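B12-binding domain-containing protein (Kitasatospora setae, PDB 6WTE) binds cobalamin and a [4Fe-4S] cluster as a radical SAM methylase, TsrM, that probably transfers methyl groups by a non-radical route. Local coordinates at residues T71-F77 with L409-F414. Coordinates in Å, arbitrary orientation, origin at the centre of the assembly. Residue numbers count along the deposited sequence, not the author numbering.
Sequences TDTVYAF and LGLRLF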
loop_
_atom_site.group_PDB
_atom_site.type_symbol
_atom_site.label_atom_id
_atom_site.label_comp_id
_atom_site.label_asym_id
_atom_site.label_seq_id
_atom_site.Cartn_x
_atom_site.Cartn_y
_atom_site.Cartn_z
ATOM N N THR A 71 -1.089 4.355 7.209
ATOM C CA THR A 71 -1.144 4.626 8.643
ATOM C C THR A 71 0.156 5.233 9.148
ATOM O O THR A 71 0.138 6.054 10.071
ATOM C CB THR A 71 -1.429 3.339 9.416
ATOM O OG1 THR A 71 -0.430 2.359 9.089
ATOM C CG2 THR A 71 -2.796 2.798 9.058
ATOM N N ASP A 72 1.279 4.818 8.567
ATOM C CA ASP A 72 2.609 5.291 8.925
ATOM C C ASP A 72 3.521 4.958 7.753
ATOM O O ASP A 72 3.077 4.404 6.746
ATOM C CB ASP A 72 3.112 4.668 10.241
ATOM C CG ASP A 72 3.191 3.152 10.200
ATOM O OD1 ASP A 72 2.128 2.500 10.154
ATOM O OD2 ASP A 72 4.325 2.611 10.238
ATOM N N THR A 73 4.803 5.299 7.886
ATOM C CA THR A 73 5.731 5.013 6.797
ATOM C C THR A 73 6.026 3.528 6.660
ATOM O O THR A 73 6.509 3.112 5.604
ATOM C CB THR A 73 7.048 5.769 6.986
ATOM O OG1 THR A 73 7.738 5.249 8.130
ATOM C CG2 THR A 73 6.792 7.259 7.168
ATOM N N VAL A 74 5.774 2.737 7.709
ATOM C CA VAL A 74 5.912 1.279 7.714
ATOM C C VAL A 74 7.396 0.896 7.753
ATOM O O VAL A 74 7.748 -0.287 7.800
ATOM C CB VAL A 74 5.128 0.664 6.529
ATOM C CG1 VAL A 74 5.355 -0.827 6.355
ATOM C CG2 VAL A 74 3.636 0.910 6.740
ATOM N N TYR A 75 8.278 1.893 7.822
ATOM C CA TYR A 75 9.693 1.632 8.077
ATOM C C TYR A 75 9.869 1.342 9.562
ATOM O O TYR A 75 9.618 2.216 10.397
ATOM C CB TYR A 75 10.553 2.830 7.680
ATOM C CG TYR A 75 10.802 2.991 6.200
ATOM C CD1 TYR A 75 11.465 2.009 5.474
ATOM C CD2 TYR A 75 10.408 4.144 5.536
ATOM C CE1 TYR A 75 11.710 2.164 4.117
ATOM C CE2 TYR A 75 10.647 4.305 4.182
ATOM C CZ TYR A 75 11.296 3.314 3.479
ATOM O OH TYR A 75 11.534 3.477 2.131
ATOM N N ALA A 76 10.315 0.125 9.892
ATOM C CA ALA A 76 10.337 -0.300 11.289
ATOM C C ALA A 76 11.282 0.539 12.141
ATOM O O ALA A 76 11.011 0.765 13.326
ATOM C CB ALA A 76 10.717 -1.780 11.383
ATOM N N PHE A 77 12.395 0.995 11.576
ATOM C CA PHE A 77 13.321 1.806 12.356
ATOM C C PHE A 77 12.829 3.236 12.548
ATOM O O PHE A 77 13.338 3.933 13.433
ATOM C CB PHE A 77 14.703 1.817 11.695
ATOM C CG PHE A 77 14.658 2.026 10.209
ATOM C CD1 PHE A 77 14.461 0.958 9.346
ATOM C CD2 PHE A 77 14.803 3.298 9.671
ATOM C CE1 PHE A 77 14.408 1.152 7.980
ATOM C CE2 PHE A 77 14.759 3.494 8.301
ATOM C CZ PHE A 77 14.557 2.423 7.457
ATOM N N LEU A 409 14.653 -3.671 6.549
ATOM C CA LEU A 409 15.022 -4.183 7.868
ATOM C C LEU A 409 13.874 -4.005 8.850
ATOM O O LEU A 409 13.362 -2.892 9.017
ATOM C CB LEU A 409 16.255 -3.465 8.428
ATOM C CG LEU A 409 17.643 -3.923 8.003
ATOM C CD1 LEU A 409 18.681 -2.917 8.475
ATOM C CD2 LEU A 409 17.916 -5.288 8.598
ATOM N N GLY A 410 13.505 -5.083 9.532
ATOM C CA GLY A 410 12.480 -5.012 10.553
ATOM C C GLY A 410 11.076 -5.046 9.972
ATOM O O GLY A 410 10.853 -4.835 8.781
ATOM N N LEU A 411 10.103 -5.318 10.844
ATOM C CA LEU A 411 8.712 -5.446 10.422
ATOM C C LEU A 411 7.807 -4.665 11.361
ATOM O O LEU A 411 7.747 -4.969 12.557
ATOM C CB LEU A 411 8.276 -6.914 10.389
ATOM C CG LEU A 411 6.808 -7.098 9.991
ATOM C CD1 LEU A 411 6.588 -6.610 8.569
ATOM C CD2 LEU A 411 6.356 -8.536 10.144
ATOM N N ARG A 412 7.081 -3.689 10.820
ATOM C CA ARG A 412 5.967 -3.108 11.564
ATOM C C ARG A 412 4.833 -4.123 11.645
ATOM O O ARG A 412 4.406 -4.668 10.621
ATOM C CB ARG A 412 5.477 -1.820 10.895
ATOM C CG ARG A 412 6.212 -0.561 11.322
ATOM C CD ARG A 412 5.570 0.092 12.543
ATOM N NE ARG A 412 4.220 0.569 12.249
ATOM C CZ ARG A 412 3.121 0.159 12.870
ATOM N NH1 ARG A 412 3.192 -0.729 13.858
ATOM N NH2 ARG A 412 1.947 0.658 12.514
ATOM N N LEU A 413 4.350 -4.379 12.864
ATOM C CA LEU A 413 3.325 -5.384 13.111
ATOM C C LEU A 413 1.930 -4.781 13.038
ATOM O O LEU A 413 1.690 -3.688 13.550
ATOM C CB LEU A 413 3.526 -6.024 14.484
ATOM C CG LEU A 413 4.839 -6.796 14.637
ATOM C CD1 LEU A 413 4.979 -7.310 16.045
ATOM C CD2 LEU A 413 4.888 -7.937 13.638
ATOM N N PHE A 414 1.007 -5.520 12.427
ATOM C CA PHE A 414 -0.379 -5.114 12.272
ATOM C C PHE A 414 -1.299 -6.228 12.752
ATOM O O PHE A 414 -0.902 -7.398 12.778
ATOM C CB PHE A 414 -0.674 -4.752 10.808
ATOM C CG PHE A 414 -0.049 -3.455 10.388
ATOM C CD1 PHE A 414 1.276 -3.412 9.973
ATOM C CD2 PHE A 414 -0.775 -2.276 10.432
ATOM C CE1 PHE A 414 1.862 -2.216 9.597
ATOM C CE2 PHE A 414 -0.194 -1.077 10.055
ATOM C CZ PHE A 414 1.126 -1.050 9.640
HETATM O O HOH W 1 7.319 -2.980 8.022
HETATM O O HOH W 2 11.036 -1.639 7.959
#
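Strand 404-412 of the radical SAM core ends beside the loop that follows strand 63-67 of the B12-binding domain, and water fills part of the seam. At L409, the carbonyl O receives a hydrogen bond from water 2, which in turn accepts from A76 N. G410 follows with a positive phi of 81°, which itself favours glycine; its C lies 3.6 Å from A76 CB, and a CB on G410 would clash with that methyl. The CA-to-CB bond of L411 points away from the loop, and its side chain packs on M419 of helix 418-427. R412 supplies the direct polar link, a bidentate salt bridge with D72: NE to OD2 at 2.9 Å and NH2 to OD1 at 3.0 Å. Its backbone N reaches V74 O through water 1. Finally, the F414 ring turns its edge to T71 OG1, 3.6 Å from CE2. Because D72 OD2 also accepts from V74 N in an Asx turn, and T71 N and T73 O hydrogen-bond cobalamin, one carboxylate both shapes the cofactor-binding loop and ties it to the radical SAM core.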